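Local coordinates for Emp47p (form2) (Saccharomyces cerevisiae, PDB 2A6Z), which serves as a lectin-like cargo receptor involved in the secretion of glycoproteins, and is required for a related receptor, Emp46p, to leave the endoplasmic reticulum, at residues F57-S62 against F84-D89; N91-K96 against N100-Y105; Y193-T198 against M216-G221. All coordinates share one frame; numbering follows the deposited sequence.

Contact 1: residues F57-S62 against F84-D89; sequences FDLKDS and FWFVQD
Phe57 and Phe86 meet across two strands that are not direct partners: in the sheet of this legume-lectin-like beta sandwich, strand 192-200 runs between 48-58 and 81-88, and the nearest CA atoms of the two segments, those of Phe57 and Gln88, are 9.2 Å apart. What joins them is purely apolar and lies within the hydrophobic layer of the sandwich. The Phe86 ring supplies its rim. Phe57 CD2 lies in the plane of that ring, 3.9 Å from Phe86 CE1, and the two side chains approach at a slant. Phe86 reaches this far because its CG stands anti to the backbone N (chi1 178°), which brings the end of the ring close to Phe57 and Leu59. Leu59, two residues on from Phe57, brings one methyl to the same rim. Phe86 has further ring partners: Tyr193, on the strand between, and Phe63 both stack with it, while Phe188 meets it edge-to-face. Leu59 is also held through its backbone, where Leu59 O accepts a hydrogen bond from Ser190 OG; its side chain comes nearest with Leu59 CD2, 4.2 Å from Phe86 CZ.

Contact 2: residues N91-K96 against N100-Y105; sequences NIPRDK and NGPVNY
Asp95 is the centre of a contact internal to one loop, the long connection between strands 81-88 and 108-113 of the legume-lectin-like beta sandwich, and is bonded there to Val103. Neither segment is helix or strand; the CA atoms of Lys96 and Gly101 come within 4.2 Å of each other. One direct hydrogen bond joins the segments: Val103 N donates to Asp95 OD2, nearly straight at 169°, but from above the carboxylate plane. The other carboxylate oxygen, OD1, takes a hydrogen bond from Gln97 NE2, so the group is gripped at both oxygens and its rotation is limited. Asp95 CG, anti to the backbone N (chi1 -175°), brings the carboxylate up to the Val103 amide. The Asn104 side chain passes at a slant, its amide plane turned 60° from the carboxylate, with Asn104 OD1 3.5 Å from Asp95 CB. The two prolines also meet, Pro93 CB to Pro102 CG at 3.8 Å; Pro93 packs on Trp52 and Val87, Pro102 on Trp85. The Lys96 chain, bent at chi2, runs along the Asn100 side chain with Lys96 CD 3.6 Å from Asn100 OD1, and both engage Glu30: the lysine by a salt bridge, the asparagine ND2 by a hydrogen bond. Waters complete the join. One links Lys96 NZ to Asn100 O; another accepts from Asn100 N at 2.9 Å and donates to Lys96 O at 3.0 Å.

Contact 3: residues Y193-T198 against M216-G221; sequences YRIGVT and MQFFNG
Ile195 sends both of its branches across the interior of the sandwich, one to Phe218 and one to Met216. The longer branch ends at the aromatic ring, with Ile195 CD1 3.6 Å from Phe218 CE1, an approach that is oblique to the ring; these two side chains cross at about a right angle. The shorter branch places Ile195 CG2 4.0 Å from Met216 CE in one of the two conformers of Met216, so this half of the contact is less certain. Ile195 CG1 is anti to the carbonyl carbon (chi1 -67°) and CG2 anti to the backbone N, a setting that spreads the two methyls over different partners. Outside this shell, Phe57 meets the Phe218 ring edge-to-face, and Phe63 lies against it with its plane nearly parallel. Met65 also touches Phe218, while Trp67 packs on Met216. The contact is therefore face-to-face packing of two sheets, with 10.0 Å between the CA atoms of Ile195 and Phe218. In one sheet, backbone hydrogen bonds pair Ile195 with Leu53 of strand 48-58; in the other, strand 210-220 lies between 38-40 and 63-72.

In the fold
From the N terminus, strand 48-58 leads into contact 1, which closes the excursion through strand 63-72 and back to strand 81-88. The chain then enters the long loop before strand 108-113, where contact 2 closes a short turn on itself. Contact 3 comes last, closing the passage from strand 192-200 to strand 210-220. The three follow in series, none enclosing or crossing another. Contacts 1 and 3, with centres 8 Å apart, share one sheet and touch through backbone pairing, in probable hydrogen bonds, of Phe57 with Tyr193 and of Val87 with Arg194; contact 3 fastens that sheet to the opposing one. Contact 2 rests on contact 1 through Trp85 and Val87, and touches contact 3 at Arg194 and Thr198.

Contact 1: residues F57-S62 against F84-D89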
loop_
_atom_site.group_PDB
_atom_site.type_symbol
_atom_site.label_atom_id
_atom_site.label_comp_id
_atom_site.label_asym_id
_atom_site.label_seq_id
_atom_site.Cartn_x
_atom_site.Cartn_y
_atom_site.Cartn_z
ATOM N N PHE A 57 -10.321 7.479 -8.147
ATOM C CA PHE A 57 -10.637 6.420 -9.082
ATOM C C PHE A 57 -12.090 6.035 -8.863
ATOM O O PHE A 57 -12.479 5.655 -7.753
ATOM C CB PHE A 57 -9.682 5.238 -8.851
ATOM C CG PHE A 57 -10.154 3.948 -9.510
ATOM C CD1 PHE A 57 -10.197 3.764 -10.870
ATOM C CD2 PHE A 57 -10.632 2.895 -8.710
ATOM C CE1 PHE A 57 -10.664 2.558 -11.419
ATOM C CE2 PHE A 57 -11.047 1.684 -9.224
ATOM C CZ PHE A 57 -11.092 1.530 -10.579
ATOM N N ASP A 58 -12.893 6.128 -9.932
ATOM C CA ASP A 58 -14.287 5.782 -9.848
ATOM C C ASP A 58 -14.446 4.288 -10.073
ATOM O O ASP A 58 -14.294 3.753 -11.181
ATOM C CB ASP A 58 -15.026 6.541 -10.957
ATOM C CG ASP A 58 -16.518 6.394 -10.907
ATOM O OD1 ASP A 58 -17.088 6.680 -11.959
ATOM O OD2 ASP A 58 -17.068 6.006 -9.850
ATOM N N LEU A 59 -14.789 3.534 -8.997
ATOM C CA LEU A 59 -14.847 2.077 -9.070
ATOM C C LEU A 59 -16.150 1.643 -9.747
ATOM O O LEU A 59 -17.241 1.733 -9.160
ATOM C CB LEU A 59 -14.702 1.480 -7.685
ATOM C CG LEU A 59 -14.887 -0.057 -7.666
ATOM C CD1 LEU A 59 -13.783 -0.771 -8.443
ATOM C CD2 LEU A 59 -14.947 -0.563 -6.227
ATOM N N LYS A 60 -16.045 1.069 -10.931
ATOM C CA LYS A 60 -17.180 0.559 -11.694
ATOM C C LYS A 60 -16.961 -0.857 -12.221
ATOM O O LYS A 60 -17.945 -1.515 -12.597
ATOM C CB LYS A 60 -17.486 1.476 -12.886
ATOM C CG LYS A 60 -17.847 2.914 -12.477
ATOM C CD LYS A 60 -19.226 2.950 -11.836
ATOM C CE LYS A 60 -19.648 4.374 -11.583
ATOM N NZ LYS A 60 -20.580 4.470 -10.444
ATOM N N ASP A 61 -15.707 -1.299 -12.292
ATOM C CA ASP A 61 -15.368 -2.545 -12.963
ATOM C C ASP A 61 -14.045 -3.078 -12.358
ATOM O O ASP A 61 -13.402 -2.387 -11.573
ATOM C CB ASP A 61 -15.170 -2.303 -14.475
ATOM C CG ASP A 61 -16.407 -1.929 -15.266
ATOM O OD1 ASP A 61 -16.644 -0.750 -15.618
ATOM O OD2 ASP A 61 -17.167 -2.889 -15.486
ATOM N N SER A 62 -13.708 -4.281 -12.767
ATOM C CA SER A 62 -12.531 -4.970 -12.225
ATOM C C SER A 62 -11.271 -4.163 -12.435
ATOM O O SER A 62 -11.116 -3.395 -13.401
ATOM C CB SER A 62 -12.411 -6.315 -12.936
ATOM O OG SER A 62 -13.605 -7.040 -12.726
ATOM N N PHE A 84 -0.616 0.074 2.130
ATOM C CA PHE A 84 -1.136 0.328 0.784
ATOM C C PHE A 84 -2.645 0.444 0.891
ATOM O O PHE A 84 -3.278 -0.410 1.497
ATOM C CB PHE A 84 -0.744 -0.802 -0.185
ATOM C CG PHE A 84 0.738 -1.060 -0.221
ATOM C CD1 PHE A 84 1.544 -0.442 -1.157
ATOM C CD2 PHE A 84 1.343 -1.953 0.677
ATOM C CE1 PHE A 84 2.902 -0.668 -1.203
ATOM C CE2 PHE A 84 2.702 -2.153 0.678
ATOM C CZ PHE A 84 3.482 -1.512 -0.293
ATOM N N TRP A 85 -3.195 1.517 0.323
ATOM C CA TRP A 85 -4.569 1.895 0.610
ATOM C C TRP A 85 -5.458 1.877 -0.640
ATOM O O TRP A 85 -4.997 2.255 -1.728
ATOM C CB TRP A 85 -4.606 3.320 1.167
ATOM C CG TRP A 85 -3.781 3.509 2.408
ATOM C CD1 TRP A 85 -2.468 3.913 2.456
ATOM C CD2 TRP A 85 -4.207 3.309 3.768
ATOM N NE1 TRP A 85 -2.041 3.983 3.785
ATOM C CE2 TRP A 85 -3.092 3.632 4.584
ATOM C CE3 TRP A 85 -5.417 2.917 4.368
ATOM C CZ2 TRP A 85 -3.146 3.563 5.997
ATOM C CZ3 TRP A 85 -5.458 2.865 5.748
ATOM C CH2 TRP A 85 -4.339 3.180 6.553
ATOM N N PHE A 86 -6.698 1.523 -0.434
ATOM C CA PHE A 86 -7.757 1.635 -1.436
ATOM C C PHE A 86 -9.028 2.031 -0.657
ATOM O O PHE A 86 -9.686 1.169 -0.108
ATOM C CB PHE A 86 -7.887 0.304 -2.189
ATOM C CG PHE A 86 -9.015 0.310 -3.229
ATOM C CD1 PHE A 86 -8.801 0.996 -4.428
ATOM C CD2 PHE A 86 -10.232 -0.343 -3.025
ATOM C CE1 PHE A 86 -9.785 1.033 -5.421
ATOM C CE2 PHE A 86 -11.186 -0.321 -3.998
ATOM C CZ PHE A 86 -10.959 0.355 -5.209
ATOM N N VAL A 87 -9.269 3.339 -0.571
ATOM C CA VAL A 87 -10.231 3.829 0.427
ATOM C C VAL A 87 -11.137 4.948 -0.162
ATOM O O VAL A 87 -10.661 5.786 -0.931
ATOM C CB VAL A 87 -9.544 4.358 1.715
ATOM C CG1 VAL A 87 -8.708 3.236 2.377
ATOM C CG2 VAL A 87 -8.644 5.548 1.464
ATOM N N GLN A 88 -12.385 4.942 0.240
ATOM C CA GLN A 88 -13.317 5.960 -0.305
ATOM C C GLN A 88 -13.134 7.272 0.420
ATOM O O GLN A 88 -13.212 7.340 1.635
ATOM C CB GLN A 88 -14.751 5.505 -0.089
ATOM C CG GLN A 88 -15.233 4.300 -0.774
ATOM C CD GLN A 88 -16.649 3.963 -0.280
ATOM O OE1 GLN A 88 -17.565 4.782 -0.415
ATOM N NE2 GLN A 88 -16.769 2.771 0.302
ATOM N N ASP A 89 -12.910 8.345 -0.342
ATOM C CA ASP A 89 -12.844 9.700 0.219
ATOM C C ASP A 89 -12.988 10.665 -0.980
ATOM O O ASP A 89 -12.753 10.274 -2.115
ATOM C CB ASP A 89 -11.556 9.913 0.966
ATOM C CG ASP A 89 -11.581 10.966 2.049
ATOM O OD1 ASP A 89 -12.389 11.901 1.894
ATOM O OD2 ASP A 89 -10.849 10.837 3.030
#

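Contact 2: residues N91-K96 against N100-Y105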
loop_
_atom_site.group_PDB
_atom_site.type_symbol
_atom_site.label_atom_id
_atom_site.label_comp_id
_atom_site.label_asym_id
_atom_site.label_seq_id
_atom_site.Cartn_x
_atom_site.Cartn_y
_atom_site.Cartn_z
ATOM N N ASN A 91 -11.165 13.400 -1.189
ATOM C CA ASN A 91 -9.863 14.014 -1.353
ATOM C C ASN A 91 -8.822 13.013 -0.904
ATOM O O ASN A 91 -9.183 11.966 -0.312
ATOM C CB ASN A 91 -9.742 15.297 -0.486
ATOM C CG ASN A 91 -10.566 15.165 0.756
ATOM O OD1 ASN A 91 -11.689 15.702 0.805
ATOM N ND2 ASN A 91 -10.046 14.455 1.761
ATOM N N ILE A 92 -7.555 13.307 -1.066
ATOM C CA ILE A 92 -6.545 12.499 -0.390
ATOM C C ILE A 92 -6.873 12.472 1.095
ATOM O O ILE A 92 -7.167 13.544 1.657
ATOM C CB ILE A 92 -5.140 13.077 -0.649
ATOM C CG1 ILE A 92 -4.727 12.975 -2.128
ATOM C CG2 ILE A 92 -4.083 12.451 0.265
ATOM C CD1 ILE A 92 -3.434 13.667 -2.495
ATOM N N PRO A 93 -6.889 11.317 1.735
ATOM C CA PRO A 93 -7.364 11.297 3.119
ATOM C C PRO A 93 -6.559 12.211 4.012
ATOM O O PRO A 93 -5.316 12.251 3.942
ATOM C CB PRO A 93 -7.197 9.807 3.492
ATOM C CG PRO A 93 -7.410 9.118 2.174
ATOM C CD PRO A 93 -6.619 9.962 1.183
ATOM N N ARG A 94 -7.274 12.925 4.899
ATOM C CA ARG A 94 -6.571 13.846 5.772
ATOM C C ARG A 94 -5.878 13.188 6.962
ATOM O O ARG A 94 -4.844 13.659 7.471
ATOM C CB ARG A 94 -7.638 14.865 6.280
ATOM C CG ARG A 94 -8.200 15.782 5.152
ATOM C CD ARG A 94 -9.281 16.707 5.757
ATOM N NE ARG A 94 -10.012 17.373 4.689
ATOM C CZ ARG A 94 -11.069 17.005 3.988
ATOM N NH1 ARG A 94 -11.528 17.821 3.037
ATOM N NH2 ARG A 94 -11.725 15.863 4.173
ATOM N N ASP A 95 -6.476 12.136 7.484
ATOM C CA ASP A 95 -6.023 11.544 8.754
ATOM C C ASP A 95 -4.707 10.778 8.549
ATOM O O ASP A 95 -4.561 10.080 7.550
ATOM C CB ASP A 95 -7.100 10.668 9.364
ATOM C CG ASP A 95 -6.699 10.152 10.740
ATOM O OD1 ASP A 95 -7.033 10.856 11.711
ATOM O OD2 ASP A 95 -6.039 9.116 10.839
ATOM N N LYS A 96 -3.801 10.913 9.506
ATOM C CA LYS A 96 -2.458 10.371 9.459
ATOM C C LYS A 96 -2.174 9.418 10.612
ATOM O O LYS A 96 -0.991 9.142 10.844
ATOM C CB LYS A 96 -1.433 11.476 9.405
ATOM C CG LYS A 96 -1.646 12.538 8.327
ATOM C CD LYS A 96 -1.245 11.991 6.950
ATOM C CE LYS A 96 -1.662 12.984 5.870
ATOM N NZ LYS A 96 -0.917 12.782 4.579
ATOM N N ASN A 100 0.765 6.550 9.183
ATOM C CA ASN A 100 0.771 7.803 8.409
ATOM C C ASN A 100 -0.292 7.860 7.324
ATOM O O ASN A 100 -0.157 8.633 6.392
ATOM C CB ASN A 100 2.185 8.078 7.873
ATOM C CG ASN A 100 2.291 9.530 7.345
ATOM O OD1 ASN A 100 1.869 10.472 8.057
ATOM N ND2 ASN A 100 2.841 9.694 6.172
ATOM N N GLY A 101 -1.360 7.103 7.523
ATOM C CA GLY A 101 -2.559 7.115 6.739
ATOM C C GLY A 101 -3.792 7.101 7.643
ATOM O O GLY A 101 -3.668 7.288 8.853
ATOM N N PRO A 102 -4.973 6.975 7.055
ATOM C CA PRO A 102 -6.202 7.246 7.811
ATOM C C PRO A 102 -6.635 6.111 8.714
ATOM O O PRO A 102 -6.870 5.006 8.276
ATOM C CB PRO A 102 -7.230 7.510 6.700
ATOM C CG PRO A 102 -6.691 6.663 5.542
ATOM C CD PRO A 102 -5.212 6.824 5.615
ATOM N N VAL A 103 -6.842 6.421 10.012
ATOM C CA VAL A 103 -7.285 5.406 10.982
ATOM C C VAL A 103 -8.754 5.106 10.936
ATOM O O VAL A 103 -9.201 4.047 11.383
ATOM C CB VAL A 103 -6.835 5.855 12.412
ATOM C CG1 VAL A 103 -7.677 7.007 12.947
ATOM C CG2 VAL A 103 -6.870 4.696 13.416
ATOM N N ASN A 104 -9.548 5.998 10.356
ATOM C CA ASN A 104 -10.982 5.865 10.189
ATOM C C ASN A 104 -11.323 5.718 8.730
ATOM O O ASN A 104 -12.268 6.336 8.262
ATOM C CB ASN A 104 -11.538 7.226 10.678
ATOM C CG ASN A 104 -10.963 8.393 9.809
ATOM O OD1 ASN A 104 -9.827 8.439 9.230
ATOM N ND2 ASN A 104 -11.776 9.457 9.622
ATOM N N TYR A 105 -10.539 4.904 8.021
ATOM C CA TYR A 105 -10.767 4.732 6.551
ATOM C C TYR A 105 -12.020 3.932 6.275
ATOM O O TYR A 105 -12.501 3.184 7.123
ATOM C CB TYR A 105 -9.514 4.063 5.970
ATOM C CG TYR A 105 -9.304 2.666 6.441
ATOM C CD1 TYR A 105 -9.724 1.537 5.714
ATOM C CD2 TYR A 105 -8.628 2.431 7.663
ATOM C CE1 TYR A 105 -9.520 0.247 6.157
ATOM C CE2 TYR A 105 -8.424 1.137 8.131
ATOM C CZ TYR A 105 -8.860 0.076 7.384
ATOM O OH TYR A 105 -8.668 -1.233 7.819
HETATM O O HOH W 1 -9.206 10.241 6.770
HETATM O O HOH W 2 -1.294 9.963 4.198
HETATM O O HOH W 3 0.913 7.215 12.031
#

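Contact 3: residues Y193-T198 against M216-G221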
loop_
_atom_site.group_PDB
_atom_site.type_symbol
_atom_site.label_atom_id
_atom_site.label_comp_id
_atom_site.label_asym_id
_atom_site.label_seq_id
_atom_site.Cartn_x
_atom_site.Cartn_y
_atom_site.Cartn_z
ATOM N N TYR A 193 -12.462 6.286 -5.082
ATOM C CA TYR A 193 -11.462 5.726 -4.204
ATOM C C TYR A 193 -10.112 6.372 -4.352
ATOM O O TYR A 193 -9.668 6.738 -5.457
ATOM C CB TYR A 193 -11.296 4.198 -4.460
ATOM C CG TYR A 193 -12.452 3.405 -3.947
ATOM C CD1 TYR A 193 -13.692 3.313 -4.581
ATOM C CD2 TYR A 193 -12.283 2.674 -2.749
ATOM C CE1 TYR A 193 -14.705 2.566 -4.031
ATOM C CE2 TYR A 193 -13.288 1.924 -2.224
ATOM C CZ TYR A 193 -14.517 1.822 -2.847
ATOM O OH TYR A 193 -15.527 1.090 -2.318
ATOM N N ARG A 194 -9.470 6.504 -3.207
ATOM C CA ARG A 194 -8.134 7.046 -3.097
ATOM C C ARG A 194 -7.138 5.889 -2.983
ATOM O O ARG A 194 -7.378 4.935 -2.264
ATOM C CB ARG A 194 -8.014 7.982 -1.883
ATOM C CG ARG A 194 -9.123 8.995 -1.759
ATOM C CD ARG A 194 -9.433 9.781 -3.024
ATOM N NE ARG A 194 -8.267 10.481 -3.552
ATOM C CZ ARG A 194 -8.349 11.658 -4.161
ATOM N NH1 ARG A 194 -9.475 12.312 -4.346
ATOM N NH2 ARG A 194 -7.215 12.195 -4.606
ATOM N N ILE A 195 -6.028 6.006 -3.727
ATOM C CA ILE A 195 -5.016 4.971 -3.888
ATOM C C ILE A 195 -3.698 5.592 -3.524
ATOM O O ILE A 195 -3.333 6.670 -4.045
ATOM C CB ILE A 195 -5.016 4.473 -5.361
ATOM C CG1 ILE A 195 -6.326 3.751 -5.674
ATOM C CG2 ILE A 195 -3.785 3.626 -5.640
ATOM C CD1 ILE A 195 -6.579 3.630 -7.168
ATOM N N GLY A 196 -2.966 4.937 -2.613
ATOM C CA GLY A 196 -1.693 5.494 -2.190
ATOM C C GLY A 196 -1.001 4.538 -1.244
ATOM O O GLY A 196 -1.466 3.437 -0.966
ATOM N N VAL A 197 0.130 4.991 -0.777
ATOM C CA VAL A 197 1.015 4.219 0.098
ATOM C C VAL A 197 1.597 5.165 1.142
ATOM O O VAL A 197 1.909 6.319 0.854
ATOM C CB VAL A 197 2.100 3.461 -0.686
ATOM C CG1 VAL A 197 2.976 4.444 -1.493
ATOM C CG2 VAL A 197 2.947 2.581 0.207
ATOM N N THR A 198 1.697 4.664 2.380
ATOM C CA THR A 198 2.186 5.475 3.484
ATOM C C THR A 198 3.105 4.580 4.306
ATOM O O THR A 198 2.974 3.349 4.348
ATOM C CB THR A 198 1.033 6.013 4.349
ATOM O OG1 THR A 198 0.336 4.947 4.978
ATOM C CG2 THR A 198 0.042 6.804 3.521
ATOM N N MET A 216 4.407 1.781 -9.636
ATOM C CA MET A 216 3.070 1.264 -9.369
ATOM C C MET A 216 2.353 1.241 -10.711
ATOM O O MET A 216 2.419 2.195 -11.471
ATOM C CB MET A 216 2.325 2.142 -8.343
ATOM C CG MET A 216 0.918 1.690 -7.932
ATOM S SD MET A 216 -0.192 2.547 -9.091
ATOM C CE MET A 216 -1.775 1.859 -8.588
ATOM N N GLN A 217 1.668 0.143 -10.997
ATOM C CA GLN A 217 0.916 0.047 -12.213
ATOM C C GLN A 217 -0.521 -0.299 -11.883
ATOM O O GLN A 217 -0.806 -1.198 -11.078
ATOM C CB GLN A 217 1.510 -0.979 -13.175
ATOM C CG GLN A 217 2.835 -0.353 -13.649
ATOM C CD GLN A 217 3.404 -1.147 -14.807
ATOM O OE1 GLN A 217 3.582 -0.599 -15.909
ATOM N NE2 GLN A 217 3.683 -2.424 -14.560
ATOM N N PHE A 218 -1.444 0.411 -12.513
ATOM C CA PHE A 218 -2.870 0.190 -12.385
ATOM C C PHE A 218 -3.395 -0.311 -13.712
ATOM O O PHE A 218 -3.067 0.304 -14.746
ATOM C CB PHE A 218 -3.536 1.531 -11.986
ATOM C CG PHE A 218 -4.967 1.337 -11.526
ATOM C CD1 PHE A 218 -5.245 1.242 -10.170
ATOM C CD2 PHE A 218 -6.014 1.231 -12.401
ATOM C CE1 PHE A 218 -6.537 1.058 -9.703
ATOM C CE2 PHE A 218 -7.334 1.079 -11.940
ATOM C CZ PHE A 218 -7.581 0.984 -10.580
ATOM N N PHE A 219 -4.186 -1.361 -13.695
ATOM C CA PHE A 219 -4.820 -1.898 -14.912
ATOM C C PHE A 219 -6.308 -1.969 -14.728
ATOM O O PHE A 219 -6.828 -2.298 -13.656
ATOM C CB PHE A 219 -4.298 -3.312 -15.255
ATOM C CG PHE A 219 -2.794 -3.423 -15.356
ATOM C CD1 PHE A 219 -2.174 -3.446 -16.594
ATOM C CD2 PHE A 219 -1.992 -3.523 -14.230
ATOM C CE1 PHE A 219 -0.786 -3.539 -16.741
ATOM C CE2 PHE A 219 -0.616 -3.599 -14.366
ATOM C CZ PHE A 219 0.044 -3.616 -15.600
ATOM N N ASN A 220 -7.019 -1.750 -15.829
ATOM C CA ASN A 220 -8.375 -2.260 -15.886
ATOM C C ASN A 220 -8.336 -3.782 -16.024
ATOM O O ASN A 220 -7.471 -4.367 -16.716
ATOM C CB ASN A 220 -9.044 -1.499 -17.015
ATOM C CG ASN A 220 -9.185 -0.033 -16.638
ATOM O OD1 ASN A 220 -9.682 0.374 -15.570
ATOM N ND2 ASN A 220 -8.732 0.920 -17.451
ATOM N N GLY A 221 -9.221 -4.506 -15.453
ATOM C CA GLY A 221 -9.285 -5.967 -15.527
ATOM C C GLY A 221 -8.276 -6.580 -14.584
ATOM O O GLY A 221 -7.636 -5.882 -13.764
#